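PDB 7A03: M32 carboxypeptidase from Chitinophagaceae bacterium, which probably removes amino acids from the C-terminal end of peptides as a metal-dependent carboxypeptidase of the M32 (Taq) family. Local coordinates for residues A29-W33 / F238-F242; Q231-P237 / V249-I253. All blocks are in the same frame, centred on the assembly; numbering follows the deposited sequence.

Both contacts involve the small three-stranded mixed sheet of a chain that is otherwise mostly helical, and their centres lie about 12 Å apart. Along the chain their segments alternate: 29-33 on helix 9-37, then 231-237, 238-242 and 249-253, so that the second segment of contact 1 follows directly on the first of contact 2. Contact 2 joins the parallel outer strand 229-233 to the central strand 247-251; contact 1 sets the other outer strand, 239-241, against helix 9-37. Strands 239-241 and 247-251 are antiparallel neighbours, which ties the contacts together. The sheet thus connects an N-terminal helix with helix 258-277, whose HExxH sequence is consistent with a zinc-peptidase site, although no metal is bound there.

Contact 1. Residues A29-W33 / F238-F242; sequences AVLGW and FTTSF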
loop_
_atom_site.group_PDB
_atom_site.type_symbol
_atom_site.label_atom_id
_atom_site.label_comp_id
_atom_site.label_asym_id
_atom_site.label_seq_id
_atom_site.Cartn_x
_atom_site.Cartn_y
_atom_site.Cartn_z
ATOM N N ALA A 29 -5.348 16.952 -3.376
ATOM C CA ALA A 29 -4.946 16.230 -2.170
ATOM C C ALA A 29 -5.305 16.985 -0.891
ATOM O O ALA A 29 -5.720 16.363 0.091
ATOM C CB ALA A 29 -3.458 15.879 -2.219
ATOM N N VAL A 30 -5.139 18.316 -0.874
ATOM C CA VAL A 30 -5.528 19.103 0.300
ATOM C C VAL A 30 -7.029 18.969 0.556
ATOM O O VAL A 30 -7.476 18.757 1.697
ATOM C CB VAL A 30 -5.128 20.588 0.132
ATOM C CG1 VAL A 30 -5.613 21.397 1.321
ATOM C CG2 VAL A 30 -3.621 20.739 -0.001
ATOM N N LEU A 31 -7.824 19.089 -0.513
ATOM C CA LEU A 31 -9.271 18.956 -0.371
ATOM C C LEU A 31 -9.660 17.557 0.108
ATOM O O LEU A 31 -10.580 17.399 0.919
ATOM C CB LEU A 31 -9.970 19.333 -1.686
ATOM C CG LEU A 31 -10.370 20.810 -1.793
ATOM C CD1 LEU A 31 -9.155 21.743 -1.754
ATOM C CD2 LEU A 31 -11.206 21.015 -3.079
ATOM N N GLY A 32 -8.948 16.522 -0.349
ATOM C CA GLY A 32 -9.279 15.172 0.102
ATOM C C GLY A 32 -8.836 14.907 1.532
ATOM O O GLY A 32 -9.518 14.194 2.296
ATOM N N TRP A 33 -7.727 15.527 1.937
ATOM C CA TRP A 33 -7.262 15.401 3.310
ATOM C C TRP A 33 -8.263 16.047 4.252
ATOM O O TRP A 33 -8.671 15.447 5.262
ATOM C CB TRP A 33 -5.888 16.057 3.445
ATOM C CG TRP A 33 -5.449 16.227 4.866
ATOM C CD1 TRP A 33 -4.804 15.309 5.640
ATOM C CD2 TRP A 33 -5.639 17.385 5.699
ATOM N NE1 TRP A 33 -4.572 15.817 6.898
ATOM C CE2 TRP A 33 -5.068 17.097 6.955
ATOM C CE3 TRP A 33 -6.212 18.648 5.495
ATOM C CZ2 TRP A 33 -5.072 18.017 8.016
ATOM C CZ3 TRP A 33 -6.223 19.552 6.548
ATOM C CH2 TRP A 33 -5.652 19.242 7.787
ATOM N N PHE A 238 -4.071 7.021 6.907
ATOM C CA PHE A 238 -3.442 7.185 5.605
ATOM C C PHE A 238 -2.320 8.207 5.707
ATOM O O PHE A 238 -2.166 8.899 6.714
ATOM C CB PHE A 238 -4.454 7.581 4.505
ATOM C CG PHE A 238 -5.056 8.968 4.670
ATOM C CD1 PHE A 238 -6.197 9.157 5.436
ATOM C CD2 PHE A 238 -4.480 10.058 4.061
ATOM C CE1 PHE A 238 -6.778 10.423 5.590
ATOM C CE2 PHE A 238 -5.054 11.330 4.197
ATOM C CZ PHE A 238 -6.198 11.506 4.976
ATOM N N THR A 239 -1.534 8.277 4.634
ATOM C CA THR A 239 -0.479 9.256 4.450
ATOM C C THR A 239 -0.768 10.000 3.154
ATOM O O THR A 239 -1.147 9.387 2.149
ATOM C CB THR A 239 0.894 8.552 4.362
ATOM O OG1 THR A 239 1.173 7.907 5.606
ATOM C CG2 THR A 239 2.010 9.544 4.081
ATOM N N THR A 240 -0.599 11.326 3.171
ATOM C CA THR A 240 -0.773 12.135 1.973
ATOM C C THR A 240 0.303 13.202 1.942
ATOM O O THR A 240 0.646 13.793 2.972
ATOM C CB THR A 240 -2.174 12.765 1.912
ATOM O OG1 THR A 240 -2.380 13.371 0.620
ATOM C CG2 THR A 240 -2.366 13.832 3.000
ATOM N N SER A 241 0.845 13.454 0.762
ATOM C CA SER A 241 1.866 14.474 0.596
ATOM C C SER A 241 1.370 15.543 -0.369
ATOM O O SER A 241 0.868 15.230 -1.457
ATOM C CB SER A 241 3.170 13.868 0.091
ATOM O OG SER A 241 2.991 13.324 -1.200
ATOM N N PHE A 242 1.503 16.803 0.040
ATOM C CA PHE A 242 1.199 17.952 -0.810
ATOM C C PHE A 242 2.442 18.483 -1.501
ATOM O O PHE A 242 2.343 19.380 -2.349
ATOM C CB PHE A 242 0.553 19.084 0.017
ATOM C CG PHE A 242 -0.612 18.639 0.860
ATOM C CD1 PHE A 242 -1.410 17.570 0.463
ATOM C CD2 PHE A 242 -0.916 19.287 2.044
ATOM C CE1 PHE A 242 -2.463 17.139 1.239
ATOM C CE2 PHE A 242 -1.994 18.879 2.819
ATOM C CZ PHE A 242 -2.771 17.801 2.423
HETATM O O HOH W 1 -5.112 13.690 0.661
#
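An apolar contact, dominated by aromatic rings, joins helix 9-37 to the outer strand 239-241 of the small sheet; Phe242, just past that strand, fits against Ala29, Val30 and Trp33. No direct hydrogen bond crosses. Val30 CG2 sits over the centre of the Phe242 ring, 3.6 Å from the centroid and only 6° off the ring normal, a CH-pi contact. It reaches that face because CG1, anti to the backbone N (chi1 177°), leaves CG2 anti to the carbonyl carbon. The small methyl of Ala29 lets the ring come close to the helix, CB meeting Phe242 CD1 at 3.8 Å. At the ring's far end Phe242 CZ abuts Trp33 CB, 3.7 Å away and near the ring plane, and the ring's edge is turned toward the face of the five-membered ring of Trp33 in an offset edge-to-face pair, planes at 81°. Thr240 suits its place by having two unlike branches: CG2 packs on Trp33 CD1 at 3.9 Å, while OG1 is linked to Ala29 O through one water, 2.8 Å from each oxygen. Phe238 CZ adds a looser touch to Trp33 CD1 at 4.1 Å. Around this, Arg248 of strand 247-251 makes a cation-pi contact with Trp33. Thr239 hydrogen-bonds to Glu268 of helix 258-277, placing strand 239-241 between that helix and helix 9-37.

Contact 2. Residues Q231-P237 / V249-I253; sequences QDISEHP and VTTRI. With CIT (citric acid), chain G.
Gln231, Asp232 and Ile233 pair with Val249, Thr250 and Thr251 as parallel strand neighbours. Asp232 N donates to Val249 O at 3.1 Å, Thr251 N to Asp232 O, and Ser234 N to Thr251 O. On the face shared by Gln231 and Thr251, Gln231 CG lies anti to the backbone N (chi1 -179°) and the chain runs on extended, its CB against Val249 CG2 and its amide beside Thr251 CG2, 3.4 Å from NE2. A water accepts from Gln231 NE2 at 2.8 Å and donates to Thr250 O, so the amide serves both packing and polar needs. Cut back to an alanine, Gln231 would lose this amide, probably leaving the water on Thr250 O less firmly held and a gap beside the Thr251 methyl. Past the strand, Ser234 OG and Thr250 OG1 are hydrogen-bonded at 2.7 Å; serine and threonine suit the place because a short hydroxyl on each can meet across the pair. Thr250 OG1, set between its backbone N and carbonyl carbon (chi1 68°), is in addition hydrogen-bonded to Phe238 N. The Pro237 ring lies against the aliphatic part of Arg252, CG to CG 3.6 Å, while Ile233 and Ile253 touch through their CD1 methyls. Further out, Asp232 forms a salt bridge with Arg230 and a hydrogen bond with Tyr38; a second water joins its OD2 to Val249 O. Gln231 N donates almost straight (173°) to O2 of a citric acid molecule, probably from the crystallisation liquor. Helices 208-222 and 258-277 pack on Gln231, and Thr251 also meets the latter. In strand order 1-3-2, the chain leaves an edge strand, forms the opposite edge and returns to the centre, giving a small mixed sheet beside helix 258-277, which carries the probable HExxH zinc motif, an arrangement consistent with the gluzincin-type zinc peptidases.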
loop_
_atom_site.group_PDB
_atom_site.type_symbol
_atom_site.label_atom_id
_atom_site.label_comp_id
_atom_site.label_asym_id
_atom_site.label_seq_id
_atom_site.Cartn_x
_atom_site.Cartn_y
_atom_site.Cartn_z
ATOM N N GLN A 231 0.048 15.110 12.261
ATOM C CA GLN A 231 -0.864 13.993 12.421
ATOM C C GLN A 231 -2.232 14.497 12.854
ATOM O O GLN A 231 -2.332 15.418 13.683
ATOM C CB GLN A 231 -0.366 12.975 13.465
ATOM C CG GLN A 231 -1.310 11.777 13.615
ATOM C CD GLN A 231 -0.781 10.698 14.548
ATOM O OE1 GLN A 231 -0.836 10.843 15.780
ATOM N NE2 GLN A 231 -0.321 9.597 13.976
ATOM N N ASP A 232 -3.273 13.852 12.333
ATOM C CA ASP A 232 -4.654 14.119 12.705
ATOM C C ASP A 232 -5.385 12.787 12.798
ATOM O O ASP A 232 -4.851 11.735 12.432
ATOM C CB ASP A 232 -5.337 15.063 11.695
ATOM C CG ASP A 232 -4.695 16.435 11.672
ATOM O OD1 ASP A 232 -5.056 17.262 12.547
ATOM O OD2 ASP A 232 -3.804 16.676 10.824
ATOM N N ILE A 233 -6.581 12.819 13.348
ATOM C CA ILE A 233 -7.443 11.637 13.431
ATOM C C ILE A 233 -8.283 11.531 12.166
ATOM O O ILE A 233 -8.827 12.530 11.673
ATOM C CB ILE A 233 -8.353 11.714 14.676
ATOM C CG1 ILE A 233 -7.527 11.739 15.960
ATOM C CG2 ILE A 233 -9.343 10.546 14.690
ATOM C CD1 ILE A 233 -6.898 10.388 16.331
ATOM N N SER A 234 -8.402 10.318 11.624
ATOM C CA SER A 234 -9.360 10.043 10.565
ATOM C C SER A 234 -9.920 8.635 10.739
ATOM O O SER A 234 -9.438 7.858 11.572
ATOM C CB SER A 234 -8.748 10.292 9.176
ATOM O OG SER A 234 -8.002 9.172 8.743
ATOM N N GLU A 235 -10.944 8.296 9.941
ATOM C CA GLU A 235 -11.586 6.993 10.113
ATOM C C GLU A 235 -10.671 5.853 9.673
ATOM O O GLU A 235 -10.668 4.786 10.295
ATOM C CB GLU A 235 -12.948 6.908 9.411
ATOM C CG GLU A 235 -13.724 5.623 9.588
ATOM C CD GLU A 235 -15.072 5.651 8.901
ATOM O OE1 GLU A 235 -15.411 6.657 8.243
ATOM O OE2 GLU A 235 -15.801 4.659 9.016
ATOM N N HIS A 236 -9.883 6.067 8.625
ATOM C CA HIS A 236 -8.970 5.059 8.093
ATOM C C HIS A 236 -7.599 5.701 7.960
ATOM O O HIS A 236 -7.432 6.639 7.153
ATOM C CB HIS A 236 -9.452 4.554 6.737
ATOM C CG HIS A 236 -10.790 3.896 6.792
ATOM N ND1 HIS A 236 -11.946 4.518 6.368
ATOM C CD2 HIS A 236 -11.165 2.680 7.257
ATOM C CE1 HIS A 236 -12.972 3.706 6.552
ATOM N NE2 HIS A 236 -12.524 2.582 7.081
ATOM N N PRO A 237 -6.610 5.254 8.718
ATOM C CA PRO A 237 -5.280 5.867 8.643
ATOM C C PRO A 237 -4.731 5.918 7.225
ATOM O O PRO A 237 -4.874 4.978 6.437
ATOM C CB PRO A 237 -4.432 4.959 9.535
ATOM C CG PRO A 237 -5.409 4.447 10.561
ATOM C CD PRO A 237 -6.720 4.280 9.819
ATOM N N VAL A 249 -0.063 12.601 8.071
ATOM C CA VAL A 249 -0.533 11.263 8.408
ATOM C C VAL A 249 -1.788 11.358 9.257
ATOM O O VAL A 249 -2.027 12.347 9.959
ATOM C CB VAL A 249 0.557 10.440 9.135
ATOM C CG1 VAL A 249 1.754 10.275 8.241
ATOM C CG2 VAL A 249 0.946 11.095 10.462
ATOM N N THR A 250 -2.597 10.312 9.204
ATOM C CA THR A 250 -3.715 10.192 10.123
ATOM C C THR A 250 -3.626 8.882 10.877
ATOM O O THR A 250 -2.944 7.939 10.459
ATOM C CB THR A 250 -5.069 10.322 9.406
ATOM O OG1 THR A 250 -5.275 9.196 8.546
ATOM C CG2 THR A 250 -5.101 11.596 8.554
ATOM N N THR A 251 -4.303 8.836 12.016
ATOM C CA THR A 251 -4.378 7.613 12.783
ATOM C C THR A 251 -5.758 7.536 13.403
ATOM O O THR A 251 -6.574 8.454 13.270
ATOM C CB THR A 251 -3.228 7.513 13.789
ATOM O OG1 THR A 251 -3.190 6.181 14.331
ATOM C CG2 THR A 251 -3.399 8.527 14.925
ATOM N N ARG A 252 -6.018 6.426 14.079
ATOM C CA ARG A 252 -7.251 6.230 14.813
ATOM C C ARG A 252 -6.890 5.564 16.128
ATOM O O ARG A 252 -5.961 4.753 16.195
ATOM C CB ARG A 252 -8.224 5.332 14.038
ATOM C CG ARG A 252 -7.559 4.112 13.440
ATOM C CD ARG A 252 -8.559 3.168 12.799
ATOM N NE ARG A 252 -7.945 1.876 12.501
ATOM C CZ ARG A 252 -8.576 0.710 12.603
ATOM N NH1 ARG A 252 -9.843 0.672 12.999
ATOM N NH2 ARG A 252 -7.939 -0.418 12.317
ATOM N N ILE A 253 -7.623 5.902 17.173
ATOM C CA ILE A 253 -7.351 5.391 18.507
ATOM C C ILE A 253 -8.539 4.562 18.966
ATOM O O ILE A 253 -9.683 5.020 18.886
ATOM C CB ILE A 253 -7.085 6.538 19.493
ATOM C CG1 ILE A 253 -5.833 7.305 19.094
ATOM C CG2 ILE A 253 -6.943 5.992 20.927
ATOM C CD1 ILE A 253 -5.730 8.647 19.744
HETATM C C1 CIT G . 0.259 17.064 15.577
HETATM O O1 CIT G . -0.984 16.929 15.616
HETATM O O2 CIT G . 0.864 16.815 14.509
HETATM C C2 CIT G . 1.006 17.530 16.808
HETATM O O HOH W 2 -0.217 7.957 11.680
HETATM O O HOH W 3 -2.994 14.876 8.946
#